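Local coordinates for protein methyltransferase FkbM (Methylobacillus flagellatus KT, PDB 2PY6) that probably transfers methyl groups to a substrate that has not been identified, at residues E360-L365 against R387-I392; A80-F85 against I99-F104; E207-Y212 against H397-W402; G234-E239 against M257-R262. All blocks are in the same frame, centred on the assembly; numbering follows the deposited sequence.

Contact 1. Residues E360-L365 against R387-I392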
loop_
_atom_site.group_PDB
_atom_site.type_symbol
_atom_site.label_atom_id
_atom_site.label_comp_id
_atom_site.label_asym_id
_atom_site.label_seq_id
_atom_site.Cartn_x
_atom_site.Cartn_y
_atom_site.Cartn_z
ATOM N N GLU A 360 32.251 -37.320 -12.814
ATOM C CA GLU A 360 33.544 -36.938 -13.361
ATOM C C GLU A 360 34.172 -35.686 -12.771
ATOM O O GLU A 360 35.382 -35.647 -12.614
ATOM C CB GLU A 360 33.443 -36.784 -14.872
ATOM C CG GLU A 360 33.103 -38.079 -15.580
ATOM C CD GLU A 360 32.905 -37.894 -17.094
ATOM O OE1 GLU A 360 33.260 -36.818 -17.642
ATOM O OE2 GLU A 360 32.373 -38.829 -17.724
ATOM N N HIS A 361 33.360 -34.689 -12.417
ATOM C CA HIS A 361 33.873 -33.392 -11.939
ATOM C C HIS A 361 33.584 -32.927 -10.507
ATOM O O HIS A 361 34.110 -31.888 -10.087
ATOM C CB HIS A 361 33.403 -32.330 -12.906
ATOM C CG HIS A 361 33.843 -32.600 -14.303
ATOM N ND1 HIS A 361 35.164 -32.526 -14.676
ATOM C CD2 HIS A 361 33.153 -32.986 -15.407
ATOM C CE1 HIS A 361 35.270 -32.850 -15.955
ATOM N NE2 HIS A 361 34.066 -33.142 -16.416
ATOM N N LYS A 362 32.743 -33.665 -9.791
ATOM C CA LYS A 362 32.411 -33.367 -8.426
ATOM C C LYS A 362 32.088 -31.898 -8.224
ATOM O O LYS A 362 32.731 -31.211 -7.427
ATOM C CB LYS A 362 33.543 -33.775 -7.495
ATOM C CG LYS A 362 33.138 -33.862 -6.024
ATOM C CD LYS A 362 34.343 -33.968 -5.119
ATOM C CE LYS A 362 33.986 -33.787 -3.684
ATOM N NZ LYS A 362 35.221 -33.622 -2.915
ATOM N N PRO A 363 31.071 -31.413 -8.917
ATOM C CA PRO A 363 30.728 -30.038 -8.656
ATOM C C PRO A 363 30.032 -29.923 -7.287
ATOM O O PRO A 363 29.515 -30.927 -6.751
ATOM C CB PRO A 363 29.757 -29.716 -9.767
ATOM C CG PRO A 363 29.172 -30.985 -10.154
ATOM C CD PRO A 363 30.156 -32.052 -9.859
ATOM N N LYS A 364 30.040 -28.722 -6.726
ATOM C CA LYS A 364 29.254 -28.449 -5.548
ATOM C C LYS A 364 27.806 -28.641 -5.965
ATOM O O LYS A 364 27.450 -28.416 -7.136
ATOM C CB LYS A 364 29.450 -27.008 -5.067
ATOM C CG LYS A 364 30.819 -26.633 -4.600
ATOM C CD LYS A 364 30.909 -25.152 -4.167
ATOM C CE LYS A 364 30.751 -24.149 -5.293
ATOM N NZ LYS A 364 31.886 -24.218 -6.196
ATOM N N LEU A 365 26.965 -29.091 -5.041
ATOM C CA LEU A 365 25.551 -29.267 -5.336
ATOM C C LEU A 365 24.709 -28.659 -4.235
ATOM O O LEU A 365 25.033 -28.775 -3.029
ATOM C CB LEU A 365 25.162 -30.765 -5.436
ATOM C CG LEU A 365 25.990 -31.727 -6.299
ATOM C CD1 LEU A 365 25.559 -33.164 -6.072
ATOM C CD2 LEU A 365 25.882 -31.383 -7.780
ATOM N N ARG A 387 29.383 -40.676 -6.778
ATOM C CA ARG A 387 30.485 -39.833 -6.338
ATOM C C ARG A 387 30.541 -39.946 -4.812
ATOM O O ARG A 387 30.038 -39.052 -4.088
ATOM C CB ARG A 387 30.210 -38.403 -6.768
ATOM C CG ARG A 387 31.370 -37.479 -6.505
ATOM C CD ARG A 387 32.455 -37.676 -7.527
ATOM N NE ARG A 387 33.770 -37.368 -6.972
ATOM C CZ ARG A 387 34.883 -37.293 -7.683
ATOM N NH1 ARG A 387 34.852 -37.386 -9.006
ATOM N NH2 ARG A 387 36.021 -37.033 -7.069
ATOM N N PRO A 388 31.110 -41.057 -4.307
ATOM C CA PRO A 388 31.090 -41.331 -2.852
ATOM C C PRO A 388 31.939 -40.451 -1.922
ATOM O O PRO A 388 31.707 -40.490 -0.727
ATOM C CB PRO A 388 31.540 -42.811 -2.748
ATOM C CG PRO A 388 32.188 -43.143 -3.989
ATOM C CD PRO A 388 31.762 -42.144 -5.063
ATOM N N ASP A 389 32.855 -39.639 -2.458
ATOM C CA ASP A 389 33.734 -38.781 -1.644
ATOM C C ASP A 389 33.135 -37.407 -1.269
ATOM O O ASP A 389 33.838 -36.561 -0.728
ATOM C CB ASP A 389 35.108 -38.597 -2.334
ATOM C CG ASP A 389 35.031 -37.801 -3.642
ATOM O OD1 ASP A 389 33.919 -37.570 -4.159
ATOM O OD2 ASP A 389 36.103 -37.429 -4.160
ATOM N N TYR A 390 31.855 -37.175 -1.577
ATOM C CA TYR A 390 31.226 -35.912 -1.199
ATOM C C TYR A 390 31.004 -35.801 0.307
ATOM O O TYR A 390 30.732 -36.789 0.978
ATOM C CB TYR A 390 29.845 -35.762 -1.807
ATOM C CG TYR A 390 29.724 -35.175 -3.184
ATOM C CD1 TYR A 390 30.111 -33.869 -3.438
ATOM C CD2 TYR A 390 29.099 -35.884 -4.217
ATOM C CE1 TYR A 390 29.928 -33.294 -4.697
ATOM C CE2 TYR A 390 28.924 -35.329 -5.471
ATOM C CZ TYR A 390 29.324 -34.020 -5.704
ATOM O OH TYR A 390 29.127 -33.464 -6.943
ATOM N N GLN A 391 31.128 -34.584 0.818
ATOM C CA GLN A 391 30.711 -34.269 2.175
ATOM C C GLN A 391 29.262 -33.780 2.000
ATOM O O GLN A 391 28.918 -33.252 0.939
ATOM C CB GLN A 391 31.562 -33.174 2.773
ATOM C CG GLN A 391 33.016 -33.571 2.889
ATOM C CD GLN A 391 33.729 -32.790 3.941
ATOM O OE1 GLN A 391 34.486 -31.881 3.623
ATOM N NE2 GLN A 391 33.442 -33.087 5.215
ATOM N N ILE A 392 28.430 -33.944 3.029
ATOM C CA ILE A 392 27.026 -33.609 2.935
ATOM C C ILE A 392 26.575 -32.718 4.102
ATOM O O ILE A 392 26.939 -32.939 5.266
ATOM C CB ILE A 392 26.128 -34.894 2.929
ATOM C CG1 ILE A 392 26.672 -35.947 1.975
ATOM C CG2 ILE A 392 24.654 -34.505 2.604
ATOM C CD1 ILE A 392 25.917 -37.280 2.020
HETATM O O HOH W 1 34.362 -33.910 -0.348
HETATM O O HOH W 2 37.518 -35.380 -3.500
#
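K362 lies across R387 at about a right angle and runs on toward D389, so its chain is the natural line to follow. K362 CB sits over one face of the R387 guanidinium, offset toward the rim and 3.6 Å from R387 NE. With CG anti to the backbone N (chi1 -164°), the next carbon meets the Y390 ring: K362 CG is 3.5 Å from Y390 CE1. K362 CD and CE then pass the carboxylate of D389, each 3.8 Å from D389 OD1, CE also lying beside Y390 CD1. NZ stops short of a direct salt bridge, and two waters fill in. Each accepts from NZ; one donates to D389 O, the other to D389 OD2. The carboxylate is already held side-on by R387, whose NE donates to D389 OD1 at 2.8 Å and NH2 to D389 OD2, both oxygens being met on their syn side. R387 NH1 turns instead to S359 O, near the end of helix 355-361.

Y390 OH donates to P363 O at 2.6 Å, in the carbonyl plane and at the edge of the ring. The L365 side chain crosses that of Y390 at about a right angle, its CD1 3.9 Å from Y390 CZ, while I358 and I383 bring the two neighbouring helices against the same tyrosine. The K362 amino group is thus met by waters, whereas Y390 is buried. Together they join the turn from helix 355-361 into strand 364-368 to the turn from helix 375-386 toward strand 392-396, two helix-to-strand connections of a Rossmann-like, class I methyltransferase fold.

Contact 2. Residues A80-F85 against I99-F104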
loop_
_atom_site.group_PDB
_atom_site.type_symbol
_atom_site.label_atom_id
_atom_site.label_comp_id
_atom_site.label_asym_id
_atom_site.label_seq_id
_atom_site.Cartn_x
_atom_site.Cartn_y
_atom_site.Cartn_z
ATOM N N ALA A 80 -17.915 -21.910 8.773
ATOM C CA ALA A 80 -17.586 -20.496 8.548
ATOM C C ALA A 80 -16.118 -20.309 8.486
ATOM O O ALA A 80 -15.365 -21.220 8.841
ATOM C CB ALA A 80 -18.148 -19.642 9.707
ATOM N N ALA A 81 -15.723 -19.117 8.042
ATOM C CA ALA A 81 -14.334 -18.684 8.038
ATOM C C ALA A 81 -14.330 -17.328 8.707
ATOM O O ALA A 81 -15.238 -16.524 8.487
ATOM C CB ALA A 81 -13.748 -18.606 6.631
ATOM N N VAL A 82 -13.305 -17.102 9.525
ATOM C CA VAL A 82 -13.142 -15.888 10.265
ATOM C C VAL A 82 -12.178 -14.973 9.570
ATOM O O VAL A 82 -11.060 -15.357 9.224
ATOM C CB VAL A 82 -12.633 -16.164 11.710
ATOM C CG1 VAL A 82 -12.355 -14.890 12.423
ATOM C CG2 VAL A 82 -13.659 -16.960 12.466
ATOM N N ASP A 83 -12.627 -13.749 9.363
ATOM C CA ASP A 83 -11.775 -12.696 8.798
ATOM C C ASP A 83 -12.415 -11.329 9.139
ATOM O O ASP A 83 -13.425 -10.914 8.543
ATOM C CB ASP A 83 -11.558 -12.862 7.284
ATOM C CG ASP A 83 -10.440 -11.939 6.729
ATOM O OD1 ASP A 83 -10.175 -10.836 7.288
ATOM O OD2 ASP A 83 -9.814 -12.334 5.711
ATOM N N ASP A 84 -11.815 -10.662 10.121
ATOM C CA ASP A 84 -12.272 -9.347 10.610
ATOM C C ASP A 84 -12.178 -8.217 9.574
ATOM O O ASP A 84 -12.812 -7.185 9.746
ATOM C CB ASP A 84 -11.480 -8.919 11.864
ATOM C CG ASP A 84 -11.793 -9.775 13.084
ATOM O OD1 ASP A 84 -12.983 -10.054 13.320
ATOM O OD2 ASP A 84 -10.852 -10.145 13.826
ATOM N N PHE A 85 -11.389 -8.425 8.524
ATOM C CA PHE A 85 -11.195 -7.446 7.470
ATOM C C PHE A 85 -12.127 -7.677 6.299
ATOM O O PHE A 85 -12.108 -6.903 5.369
ATOM C CB PHE A 85 -9.747 -7.515 6.999
ATOM C CG PHE A 85 -8.750 -7.446 8.137
ATOM C CD1 PHE A 85 -8.429 -6.235 8.677
ATOM C CD2 PHE A 85 -8.160 -8.585 8.660
ATOM C CE1 PHE A 85 -7.544 -6.105 9.702
ATOM C CE2 PHE A 85 -7.267 -8.485 9.710
ATOM C CZ PHE A 85 -6.953 -7.228 10.230
ATOM N N ILE A 99 -17.104 -14.491 8.906
ATOM C CA ILE A 99 -17.526 -13.917 10.184
ATOM C C ILE A 99 -16.374 -13.219 10.912
ATOM O O ILE A 99 -15.218 -13.352 10.537
ATOM C CB ILE A 99 -18.151 -14.991 11.098
ATOM C CG1 ILE A 99 -17.130 -16.056 11.506
ATOM C CG2 ILE A 99 -19.419 -15.611 10.415
ATOM C CD1 ILE A 99 -17.649 -17.067 12.527
ATOM N N SER A 100 -16.720 -12.418 11.912
ATOM C CA SER A 100 -15.737 -11.718 12.724
ATOM C C SER A 100 -15.200 -12.660 13.800
ATOM O O SER A 100 -15.806 -13.684 14.106
ATOM C CB SER A 100 -16.387 -10.494 13.407
ATOM O OG SER A 100 -17.281 -10.902 14.444
ATOM N N THR A 101 -14.069 -12.319 14.388
ATOM C CA THR A 101 -13.533 -13.122 15.460
ATOM C C THR A 101 -14.482 -13.124 16.653
ATOM O O THR A 101 -14.593 -14.152 17.334
ATOM C CB THR A 101 -12.162 -12.619 15.935
ATOM O OG1 THR A 101 -11.286 -12.476 14.813
ATOM C CG2 THR A 101 -11.551 -13.588 16.957
ATOM N N ASP A 102 -15.128 -11.975 16.933
ATOM C CA ASP A 102 -16.128 -11.904 18.006
ATOM C C ASP A 102 -17.309 -12.858 17.763
ATOM O O ASP A 102 -17.806 -13.454 18.698
ATOM C CB ASP A 102 -16.655 -10.471 18.230
ATOM C CG ASP A 102 -15.685 -9.584 19.015
ATOM O OD1 ASP A 102 -14.713 -10.095 19.649
ATOM O OD2 ASP A 102 -15.907 -8.351 19.010
ATOM N N ARG A 103 -17.743 -13.009 16.513
ATOM C CA ARG A 103 -18.825 -13.934 16.194
ATOM C C ARG A 103 -18.410 -15.406 16.429
ATOM O O ARG A 103 -19.199 -16.229 16.918
ATOM C CB ARG A 103 -19.282 -13.698 14.752
ATOM C CG ARG A 103 -20.419 -14.598 14.236
ATOM C CD ARG A 103 -21.647 -14.608 15.123
ATOM N NE ARG A 103 -22.739 -15.397 14.515
ATOM C CZ ARG A 103 -23.670 -16.102 15.176
ATOM N NH1 ARG A 103 -23.663 -16.203 16.512
ATOM N NH2 ARG A 103 -24.602 -16.762 14.484
ATOM N N PHE A 104 -17.156 -15.706 16.112
ATOM C CA PHE A 104 -16.578 -17.012 16.307
ATOM C C PHE A 104 -16.509 -17.396 17.782
ATOM O O PHE A 104 -16.925 -18.485 18.153
ATOM C CB PHE A 104 -15.187 -17.046 15.648
ATOM C CG PHE A 104 -14.243 -18.088 16.209
ATOM C CD1 PHE A 104 -14.557 -19.438 16.167
ATOM C CD2 PHE A 104 -12.999 -17.713 16.693
ATOM C CE1 PHE A 104 -13.680 -20.381 16.648
ATOM C CE2 PHE A 104 -12.124 -18.649 17.177
ATOM C CZ PHE A 104 -12.464 -19.992 17.155
#
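I99 pairs with V82 in a parallel beta bridge: I99 N donates to A81 O at 2.8 Å, and I99 O takes D83 N at 2.9 Å. The same I99 O also receives a CA-H...O contact from V82 CA. Just beyond, the carboxylate of D84 grips T101 twice, both oxygens met on their syn side. T101 N donates to D84 OD1 at 2.7 Å and T101 OG1 to D84 OD2 at 2.6 Å; OD1 has a further partner in Y87 OH of the second subunit. S100 is the N-cap of the helix, its OG accepting from R103 N at 3.0 Å and hydrogen-bonding D102 of the second subunit, whose own S100 returns the bond to D102 here. D83 OD1 closes an Asx turn by accepting F85 N, while OD2 is taken by T60 OG1.

The apolar side belongs to V82. V82 CG2 rests 3.5 Å from F104 CB and 3.7 Å from I99 CG1, and V82 CG1 lies by T101. Strand 77-82 is flanked by strand 96-99 through the bridge and by strand 54-58 on its other edge, and V82 touches F104 of helix 101-109, F129 of helix 123-135 and V56 and L58 of strand 54-58.

Contact 3. Residues E207-Y212 against H397-W402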
loop_
_atom_site.group_PDB
_atom_site.type_symbol
_atom_site.label_atom_id
_atom_site.label_comp_id
_atom_site.label_asym_id
_atom_site.label_seq_id
_atom_site.Cartn_x
_atom_site.Cartn_y
_atom_site.Cartn_z
ATOM N N GLU A 207 13.450 -23.675 15.122
ATOM C CA GLU A 207 14.676 -23.796 15.900
ATOM C C GLU A 207 15.919 -23.817 15.032
ATOM O O GLU A 207 16.996 -23.462 15.485
ATOM C CB GLU A 207 14.679 -25.109 16.735
ATOM C CG GLU A 207 13.712 -25.184 17.873
ATOM C CD GLU A 207 14.021 -24.311 19.090
ATOM O OE1 GLU A 207 15.008 -23.540 19.164
ATOM O OE2 GLU A 207 13.202 -24.388 19.999
ATOM N N VAL A 208 15.776 -24.253 13.792
ATOM C CA VAL A 208 16.925 -24.408 12.896
ATOM C C VAL A 208 16.922 -23.546 11.611
ATOM O O VAL A 208 17.942 -23.415 10.968
ATOM C CB VAL A 208 17.069 -25.900 12.460
ATOM C CG1 VAL A 208 17.282 -26.796 13.675
ATOM C CG2 VAL A 208 15.846 -26.387 11.623
ATOM N N GLU A 209 15.772 -23.008 11.239
ATOM C CA GLU A 209 15.622 -22.290 9.993
ATOM C C GLU A 209 16.600 -21.120 9.787
ATOM O O GLU A 209 16.999 -20.439 10.715
ATOM C CB GLU A 209 14.195 -21.749 9.850
ATOM C CG GLU A 209 13.934 -20.438 10.606
ATOM C CD GLU A 209 12.509 -19.911 10.474
ATOM O OE1 GLU A 209 11.664 -20.397 11.189
ATOM O OE2 GLU A 209 12.250 -18.980 9.688
ATOM N N ARG A 210 16.925 -20.896 8.522
ATOM C CA ARG A 210 17.743 -19.788 8.085
ATOM C C ARG A 210 16.869 -18.997 7.142
ATOM O O ARG A 210 15.820 -19.500 6.718
ATOM C CB ARG A 210 19.018 -20.327 7.448
ATOM C CG ARG A 210 19.782 -21.204 8.477
ATOM C CD ARG A 210 21.271 -21.094 8.488
ATOM N NE ARG A 210 21.692 -19.721 8.237
ATOM C CZ ARG A 210 22.409 -19.323 7.205
ATOM N NH1 ARG A 210 22.998 -20.194 6.377
ATOM N NH2 ARG A 210 22.637 -18.035 7.042
ATOM N N PRO A 211 17.217 -17.725 6.876
ATOM C CA PRO A 211 16.391 -16.963 5.949
ATOM C C PRO A 211 16.372 -17.509 4.514
ATOM O O PRO A 211 17.334 -18.173 4.052
ATOM C CB PRO A 211 17.060 -15.576 5.942
ATOM C CG PRO A 211 17.837 -15.513 7.193
ATOM C CD PRO A 211 18.327 -16.917 7.391
ATOM N N TYR A 212 15.262 -17.255 3.836
ATOM C CA TYR A 212 15.081 -17.576 2.408
ATOM C C TYR A 212 16.213 -16.980 1.575
ATOM O O TYR A 212 16.773 -17.662 0.695
ATOM C CB TYR A 212 13.670 -17.134 1.953
ATOM C CG TYR A 212 13.392 -17.381 0.493
ATOM C CD1 TYR A 212 13.178 -18.667 0.013
ATOM C CD2 TYR A 212 13.355 -16.324 -0.405
ATOM C CE1 TYR A 212 12.932 -18.897 -1.356
ATOM C CE2 TYR A 212 13.114 -16.537 -1.769
ATOM C CZ TYR A 212 12.900 -17.829 -2.227
ATOM O OH TYR A 212 12.645 -18.035 -3.559
ATOM N N HIS A 397 15.582 -23.380 4.837
ATOM C CA HIS A 397 15.590 -21.941 4.539
ATOM C C HIS A 397 14.277 -21.110 4.469
ATOM O O HIS A 397 14.284 -20.032 3.863
ATOM C CB HIS A 397 16.321 -21.703 3.234
ATOM C CG HIS A 397 17.747 -22.111 3.235
ATOM N ND1 HIS A 397 18.767 -21.240 3.546
ATOM C CD2 HIS A 397 18.340 -23.290 2.915
ATOM C CE1 HIS A 397 19.931 -21.869 3.435
ATOM N NE2 HIS A 397 19.701 -23.107 3.033
ATOM N N THR A 398 13.181 -21.584 5.044
ATOM C CA THR A 398 11.974 -20.768 5.166
ATOM C C THR A 398 11.393 -20.986 6.568
ATOM O O THR A 398 11.789 -21.916 7.257
ATOM C CB THR A 398 10.849 -21.119 4.107
ATOM O OG1 THR A 398 10.373 -22.459 4.305
ATOM C CG2 THR A 398 11.324 -20.943 2.679
ATOM N N PRO A 399 10.478 -20.105 7.005
ATOM C CA PRO A 399 9.717 -20.371 8.229
ATOM C C PRO A 399 8.627 -21.444 8.030
ATOM O O PRO A 399 7.911 -21.726 8.963
ATOM C CB PRO A 399 9.024 -19.039 8.541
ATOM C CG PRO A 399 9.482 -18.083 7.508
ATOM C CD PRO A 399 10.139 -18.798 6.410
ATOM N N ASP A 400 8.504 -22.035 6.836
ATOM C CA ASP A 400 7.464 -23.018 6.578
ATOM C C ASP A 400 8.146 -24.316 6.145
ATOM O O ASP A 400 9.323 -24.512 6.438
ATOM C CB ASP A 400 6.472 -22.442 5.548
ATOM C CG ASP A 400 5.083 -23.069 5.667
ATOM O OD1 ASP A 400 5.006 -24.290 5.942
ATOM O OD2 ASP A 400 4.076 -22.361 5.472
ATOM N N ARG A 401 7.442 -25.209 5.458
ATOM C CA ARG A 401 8.020 -26.519 5.102
ATOM C C ARG A 401 8.817 -26.540 3.810
ATOM O O ARG A 401 9.471 -27.524 3.477
ATOM C CB ARG A 401 6.952 -27.635 5.188
ATOM C CG ARG A 401 5.683 -27.444 4.427
ATOM C CD ARG A 401 4.634 -28.460 4.828
ATOM N NE ARG A 401 4.957 -29.810 4.391
ATOM C CZ ARG A 401 4.174 -30.866 4.593
ATOM N NH1 ARG A 401 3.020 -30.736 5.224
ATOM N NH2 ARG A 401 4.553 -32.054 4.138
ATOM N N TRP A 402 8.883 -25.401 3.143
ATOM C CA TRP A 402 9.594 -25.289 1.883
ATOM C C TRP A 402 11.077 -24.977 2.096
ATOM O O TRP A 402 11.465 -24.328 3.054
ATOM C CB TRP A 402 9.008 -24.144 1.044
ATOM C CG TRP A 402 7.535 -23.904 1.264
ATOM C CD1 TRP A 402 6.938 -22.730 1.668
ATOM C CD2 TRP A 402 6.484 -24.879 1.180
ATOM N NE1 TRP A 402 5.582 -22.908 1.780
ATOM C CE2 TRP A 402 5.277 -24.217 1.497
ATOM C CE3 TRP A 402 6.446 -26.240 0.849
ATOM C CZ2 TRP A 402 4.050 -24.868 1.493
ATOM C CZ3 TRP A 402 5.220 -26.884 0.837
ATOM C CH2 TRP A 402 4.043 -26.200 1.165
#
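H397 meets R210, P211 and Y212 mostly through backbone. H397 ND1 has its stronger partner in T214 OG1, which also bonds P211 O; its own bond to P211 O is weak, 3.4 Å long, with the oxygen at the edge of the imidazole near its plane. A CA-H...O contact joins H397 CA to R210 O at 3.3 Å. H397 O lies 2.9 Å from Y212 N, but the angle is too poor for a hydrogen bond. Alongside, E209 OE2 rests against the backbone of P399, 3.2 Å from P399 CA. E209 CG stands between the backbone N and the carbonyl carbon (chi1 81°), and the extended chain beyond it carries the carboxylate to P399. Y212 and T398 lie side by side pointing the same way, Y212 CD1 4.0 Å from T398 CG2.

Segment 397-402 is the tip of the hairpin between the antiparallel strands 392-396 and 404-408, the C-terminal hairpin of class I methyltransferase sheets. T398 shapes it from inside: T398 OG1 accepts from D400 N at 3.2 Å, an ST turn, and donates to W402 O.

Further out, E209 OE1 is held by H206 ND1, and Y212 OH has E239 as partner. The R210 guanidinium reaches the third subunit, NE to its E209 O and NH2 to its H206 O, while NH1 bonds R218 O of its own chain.

Contact 4. Residues G234-E239 against M257-R262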
loop_
_atom_site.group_PDB
_atom_site.type_symbol
_atom_site.label_atom_id
_atom_site.label_comp_id
_atom_site.label_asym_id
_atom_site.label_seq_id
_atom_site.Cartn_x
_atom_site.Cartn_y
_atom_site.Cartn_z
ATOM N N GLY A 234 15.819 -25.579 -12.776
ATOM C CA GLY A 234 14.552 -25.049 -12.257
ATOM C C GLY A 234 14.794 -23.557 -12.010
ATOM O O GLY A 234 14.651 -23.072 -10.896
ATOM N N ALA A 235 15.183 -22.832 -13.059
ATOM C CA ALA A 235 15.576 -21.407 -12.954
ATOM C C ALA A 235 14.461 -20.420 -12.595
ATOM O O ALA A 235 14.773 -19.330 -12.149
ATOM C CB ALA A 235 16.324 -20.951 -14.178
ATOM N N SER A 236 13.199 -20.847 -12.752
ATOM C CA SER A 236 11.972 -20.093 -12.447
ATOM C C SER A 236 11.970 -18.655 -12.940
ATOM O O SER A 236 11.847 -18.412 -14.132
ATOM C CB SER A 236 11.651 -20.163 -10.941
ATOM O OG SER A 236 11.489 -21.500 -10.573
ATOM N N ILE A 237 12.185 -17.722 -12.011
ATOM C CA ILE A 237 12.103 -16.314 -12.283
ATOM C C ILE A 237 13.476 -15.636 -12.185
ATOM O O ILE A 237 13.561 -14.411 -12.206
ATOM C CB ILE A 237 10.979 -15.655 -11.400
ATOM C CG1 ILE A 237 11.316 -15.670 -9.919
ATOM C CG2 ILE A 237 9.678 -16.415 -11.598
ATOM C CD1 ILE A 237 10.300 -14.923 -9.083
ATOM N N GLY A 238 14.542 -16.452 -12.096
ATOM C CA GLY A 238 15.913 -15.943 -12.157
ATOM C C GLY A 238 16.603 -15.548 -10.882
ATOM O O GLY A 238 17.683 -14.975 -10.947
ATOM N N GLU A 239 16.016 -15.880 -9.737
ATOM C CA GLU A 239 16.557 -15.529 -8.445
ATOM C C GLU A 239 17.894 -16.164 -8.193
ATOM O O GLU A 239 18.736 -15.532 -7.593
ATOM C CB GLU A 239 15.640 -15.973 -7.292
ATOM C CG GLU A 239 14.291 -15.297 -7.144
ATOM C CD GLU A 239 13.408 -16.080 -6.159
ATOM O OE1 GLU A 239 13.062 -17.246 -6.503
ATOM O OE2 GLU A 239 13.045 -15.531 -5.077
HETATM N N MSE A 257 20.853 -21.893 -17.531
HETATM C CA MSE A 257 19.566 -21.854 -16.875
HETATM C C MSE A 257 18.568 -22.795 -17.577
HETATM O O MSE A 257 18.301 -22.624 -18.770
HETATM C CB MSE A 257 19.022 -20.418 -16.872
HETATM C CG MSE A 257 19.894 -19.405 -16.165
HETATM SE SE MSE A 257 19.069 -17.662 -16.013
HETATM C CE MSE A 257 18.207 -17.755 -14.788
ATOM N N ILE A 258 18.002 -23.740 -16.815
ATOM C CA ILE A 258 17.065 -24.764 -17.325
ATOM C C ILE A 258 15.701 -24.579 -16.693
ATOM O O ILE A 258 15.565 -24.685 -15.476
ATOM C CB ILE A 258 17.576 -26.204 -17.017
ATOM C CG1 ILE A 258 19.050 -26.359 -17.469
ATOM C CG2 ILE A 258 16.681 -27.271 -17.673
ATOM C CD1 ILE A 258 19.645 -27.665 -17.048
ATOM N N GLU A 259 14.686 -24.290 -17.518
ATOM C CA GLU A 259 13.350 -24.080 -17.016
ATOM C C GLU A 259 12.301 -24.458 -18.080
ATOM O O GLU A 259 12.339 -23.886 -19.159
ATOM C CB GLU A 259 13.225 -22.589 -16.654
ATOM C CG GLU A 259 11.802 -22.142 -16.332
ATOM C CD GLU A 259 11.230 -22.855 -15.138
ATOM O OE1 GLU A 259 11.950 -23.019 -14.096
ATOM O OE2 GLU A 259 10.037 -23.214 -15.208
ATOM N N PRO A 260 11.358 -25.396 -17.781
ATOM C CA PRO A 260 10.372 -25.772 -18.814
ATOM C C PRO A 260 9.084 -24.943 -18.927
ATOM O O PRO A 260 8.469 -24.966 -19.986
ATOM C CB PRO A 260 9.996 -27.205 -18.408
ATOM C CG PRO A 260 10.069 -27.201 -16.942
ATOM C CD PRO A 260 11.171 -26.218 -16.565
ATOM N N ASP A 261 8.674 -24.234 -17.872
ATOM C CA ASP A 261 7.394 -23.513 -17.875
ATOM C C ASP A 261 7.462 -22.277 -18.769
ATOM O O ASP A 261 8.359 -21.454 -18.611
ATOM C CB ASP A 261 7.024 -23.132 -16.457
ATOM C CG ASP A 261 5.633 -22.519 -16.348
ATOM O OD1 ASP A 261 5.439 -21.356 -16.743
ATOM O OD2 ASP A 261 4.748 -23.194 -15.788
ATOM N N ARG A 262 6.491 -22.151 -19.682
ATOM C CA ARG A 262 6.458 -21.083 -20.677
ATOM C C ARG A 262 6.295 -19.687 -20.071
ATOM O O ARG A 262 6.864 -18.737 -20.597
ATOM C CB ARG A 262 5.356 -21.337 -21.726
#
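The glycine-rich turn after strand 229-233 closes onto the end of strand 254-258 here, G234, A235 and S236 meeting M257, I258 and E259. I258 O accepts two amides: G234 N at 2.9 Å and A235 N at 3.1 Å, the latter from above the carbonyl plane. The third amide in the row, S236 N, donates at 2.8 Å to E259 OE1 from above the carboxylate plane. E259 CG is anti to the backbone N and the chain bends at chi2 (62°), and OE1 ends at S236 N; E259 OE2 takes D261 N at 3.2 Å and N264 ND2.

In class I methyltransferases this glycine-rich loop wraps around S-adenosylmethionine and an acidic residue at the end of the second strand usually binds its ribose. G234-G238 and E259 stand in the equivalent places and probably do the same, consistent with a cofactor pocket; no cofactor was identified, though an unidentified ligand lies about 4 Å from the I258 side chain.

From A235 to G238 the chain makes a type II' turn closed by G238 N to A235 O at 2.9 Å, with S236 at a positive phi (45°) uncommon for a residue with a side chain. M257, built as selenomethionine, folds its end back (chi3 84°), setting M257 CE 3.8 Å from A235 CB and 3.9 Å from G238 CA. A di(hydroxyethyl)ether molecule, probably from the crystallisation liquor, hydrogen-bonds I237 O and E239 O.

From the N terminus, contact 2 closes first, a short loop between two parallel strands of the N-terminal sheet, complete before any other contact begins. Contact 3 then opens at 207-212 and does not close until 397-402, so contacts 4 and 1 both nest within its long loop. These two follow in series: contact 4 joins the loops at the ends of strands 229-233 and 254-258, and contact 1 links strand 364-368 to the approach to strand 392-396 in the same seven-stranded sheet, centre to centre about 24 Å away. Contacts 3 and 4 touch, through a probable Y212-E239 hydrogen bond. Contact 2 lies across the chain's centre from contact 1, their centres about 53 Å apart.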